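Local coordinates for ApaG protein (Pseudomonas aeruginosa, PDB 3NRF) that is of unknown function but is named ApaG and belongs to the mainly beta DUF4354 family, at residues K24-Q29 against S59-T64. Numbering follows the deposited sequence.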
loop_
_atom_site.group_PDB
_atom_site.type_symbol
_atom_site.label_atom_id
_atom_site.label_comp_id
_atom_site.label_asym_id
_atom_site.label_seq_id
_atom_site.Cartn_x
_atom_site.Cartn_y
_atom_site.Cartn_z
ATOM N N LYS B 24 18.904 6.782 17.022
ATOM C CA LYS B 24 18.853 5.672 16.108
ATOM C C LYS B 24 17.466 5.510 15.523
ATOM O O LYS B 24 16.492 5.359 16.289
ATOM C CB LYS B 24 19.241 4.418 16.895
ATOM C CG LYS B 24 19.277 3.132 16.112
ATOM C CD LYS B 24 19.738 1.975 17.032
ATOM C CE LYS B 24 19.723 0.619 16.308
ATOM N NZ LYS B 24 20.649 0.597 15.127
ATOM N N HIS B 25 17.406 5.523 14.196
ATOM C CA HIS B 25 16.142 5.459 13.487
ATOM C C HIS B 25 16.251 4.385 12.416
ATOM O O HIS B 25 17.273 4.298 11.716
ATOM C CB HIS B 25 15.859 6.794 12.783
ATOM C CG HIS B 25 16.065 7.982 13.653
ATOM N ND1 HIS B 25 15.347 8.190 14.808
ATOM C CD2 HIS B 25 16.924 9.026 13.559
ATOM C CE1 HIS B 25 15.784 9.281 15.419
ATOM N NE2 HIS B 25 16.709 9.837 14.651
ATOM N N PHE B 26 15.199 3.580 12.238
ATOM C CA PHE B 26 15.189 2.665 11.111
ATOM C C PHE B 26 13.772 2.355 10.637
ATOM O O PHE B 26 12.822 2.508 11.370
ATOM C CB PHE B 26 16.042 1.415 11.350
ATOM C CG PHE B 26 15.607 0.533 12.454
ATOM C CD1 PHE B 26 14.705 -0.492 12.245
ATOM C CD2 PHE B 26 16.228 0.611 13.719
ATOM C CE1 PHE B 26 14.352 -1.355 13.287
ATOM C CE2 PHE B 26 15.884 -0.258 14.739
ATOM C CZ PHE B 26 14.927 -1.239 14.532
ATOM N N ARG B 27 13.688 2.022 9.361
ATOM C CA ARG B 27 12.443 1.618 8.711
ATOM C C ARG B 27 12.401 0.107 8.683
ATOM O O ARG B 27 13.480 -0.547 8.618
ATOM C CB ARG B 27 12.363 2.164 7.295
ATOM C CG ARG B 27 11.971 3.605 7.199
ATOM C CD ARG B 27 13.027 4.591 7.721
ATOM N NE ARG B 27 12.614 5.968 7.442
ATOM C CZ ARG B 27 13.343 7.047 7.727
ATOM N NH1 ARG B 27 14.536 6.883 8.295
ATOM N NH2 ARG B 27 12.868 8.242 7.442
ATOM N N THR B 28 11.201 -0.462 8.799
ATOM C CA THR B 28 11.037 -1.909 8.827
ATOM C C THR B 28 10.102 -2.391 7.735
ATOM O O THR B 28 9.170 -1.682 7.355
ATOM C CB THR B 28 10.491 -2.415 10.165
ATOM O OG1 THR B 28 9.211 -1.806 10.409
ATOM C CG2 THR B 28 11.467 -2.074 11.311
ATOM N N GLN B 29 10.411 -3.562 7.182
ATOM C CA GLN B 29 9.547 -4.223 6.195
ATOM C C GLN B 29 9.341 -5.665 6.656
ATOM O O GLN B 29 10.293 -6.436 6.765
ATOM C CB GLN B 29 10.169 -4.227 4.793
ATOM C CG GLN B 29 9.337 -5.011 3.771
ATOM C CD GLN B 29 7.986 -4.385 3.506
ATOM O OE1 GLN B 29 7.893 -3.258 3.015
ATOM N NE2 GLN B 29 6.925 -5.138 3.840
ATOM N N SER B 59 21.623 -5.909 0.711
ATOM C CA SER B 59 21.066 -6.799 1.700
ATOM C C SER B 59 20.540 -5.977 2.867
ATOM O O SER B 59 21.086 -4.918 3.160
ATOM C CB SER B 59 22.151 -7.721 2.268
ATOM O OG SER B 59 22.902 -8.318 1.226
ATOM N N PHE B 60 19.524 -6.485 3.518
ATOM C CA PHE B 60 18.927 -5.859 4.684
ATOM C C PHE B 60 18.951 -6.816 5.858
ATOM O O PHE B 60 18.583 -8.009 5.729
ATOM C CB PHE B 60 17.510 -5.369 4.357
ATOM C CG PHE B 60 17.484 -4.473 3.172
ATOM C CD1 PHE B 60 17.905 -3.136 3.268
ATOM C CD2 PHE B 60 17.099 -4.943 1.931
ATOM C CE1 PHE B 60 17.993 -2.338 2.166
ATOM C CE2 PHE B 60 17.177 -4.097 0.809
ATOM C CZ PHE B 60 17.594 -2.790 0.962
ATOM N N ARG B 61 19.326 -6.237 7.001
ATOM C CA ARG B 61 19.428 -7.022 8.216
ATOM C C ARG B 61 18.062 -7.427 8.774
ATOM O O ARG B 61 17.050 -6.694 8.647
ATOM C CB ARG B 61 20.255 -6.330 9.305
ATOM C CG ARG B 61 19.593 -5.161 9.932
ATOM C CD ARG B 61 20.380 -4.548 11.145
ATOM N NE ARG B 61 19.546 -3.456 11.625
ATOM C CZ ARG B 61 18.594 -3.571 12.546
ATOM N NH1 ARG B 61 18.403 -4.713 13.201
ATOM N NH2 ARG B 61 17.841 -2.519 12.839
ATOM N N LEU B 62 18.071 -8.603 9.361
ATOM C CA LEU B 62 16.922 -9.217 9.980
ATOM C C LEU B 62 16.847 -8.654 11.383
ATOM O O LEU B 62 17.743 -8.895 12.195
ATOM C CB LEU B 62 17.065 -10.746 9.997
ATOM C CG LEU B 62 15.981 -11.577 10.634
ATOM C CD1 LEU B 62 14.651 -11.330 9.887
ATOM C CD2 LEU B 62 16.280 -13.074 10.688
ATOM N N ASP B 63 15.794 -7.877 11.655
ATOM C CA ASP B 63 15.595 -7.271 12.963
ATOM C C ASP B 63 14.953 -8.217 13.974
ATOM O O ASP B 63 15.450 -8.331 15.123
ATOM C CB ASP B 63 14.795 -5.974 12.827
ATOM C CG ASP B 63 14.786 -5.174 14.134
ATOM O OD1 ASP B 63 15.861 -4.705 14.567
ATOM O OD2 ASP B 63 13.708 -4.988 14.710
ATOM N N THR B 64 13.851 -8.893 13.601
ATOM C CA THR B 64 13.211 -9.892 14.456
ATOM C C THR B 64 12.658 -11.002 13.552
ATOM O O THR B 64 12.417 -10.775 12.336
ATOM C CB THR B 64 12.073 -9.335 15.339
ATOM O OG1 THR B 64 11.092 -8.740 14.511
ATOM C CG2 THR B 64 12.601 -8.272 16.346
#
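Phe26 of the 24-29 segment meets Arg61 of the 59-64 segment in a cation-pi contact. The guanidinium carbon, Arg61 CZ, stands 4.7 Å from the Phe26 ring centroid and only 6° off the ring normal. The guanidinium does not lie flat on the ring: the two planes are 84° apart, and NH2 alone points down onto the face, over its centre, with Arg61 NH2 and Phe26 CE2 3.5 Å apart. The guanidinium thus stands edge-on to the ring. A chain extended from CG to NE carries NH2 there, although the CB of Arg61 does not itself point at the 24-29 segment.

A salt bridge within the 59-64 segment probably steadies the arginine. Arg61 NH1 donates to Asp63 OD1 at 2.9 Å, nearly in the guanidinium plane and to the anti lone pair of that oxygen, while a weak second bond runs from NH2 to the same atom. The carboxylate also touches the ring, Asp63 OD1 lying 3.6 Å from Phe26 CZ in an oblique approach. Asp63 thus probably helps fix the rotation of the guanidinium and offsets its charge, and perhaps that of Lys24, whose NZ, a like charge, lies 4.8 Å from Arg61 NH2.

In the antiparallel sheet, strand 79-88 runs between strands 24-37 and 59-65, so these side chains reach across an intervening strand on one face of the sheet. Ala87 of that strand touches both Phe26 and Arg61, Val19 of strand 7-21 packs against Phe26, and Asp63 and Thr64 form a classic beta bulge opposite Ile85.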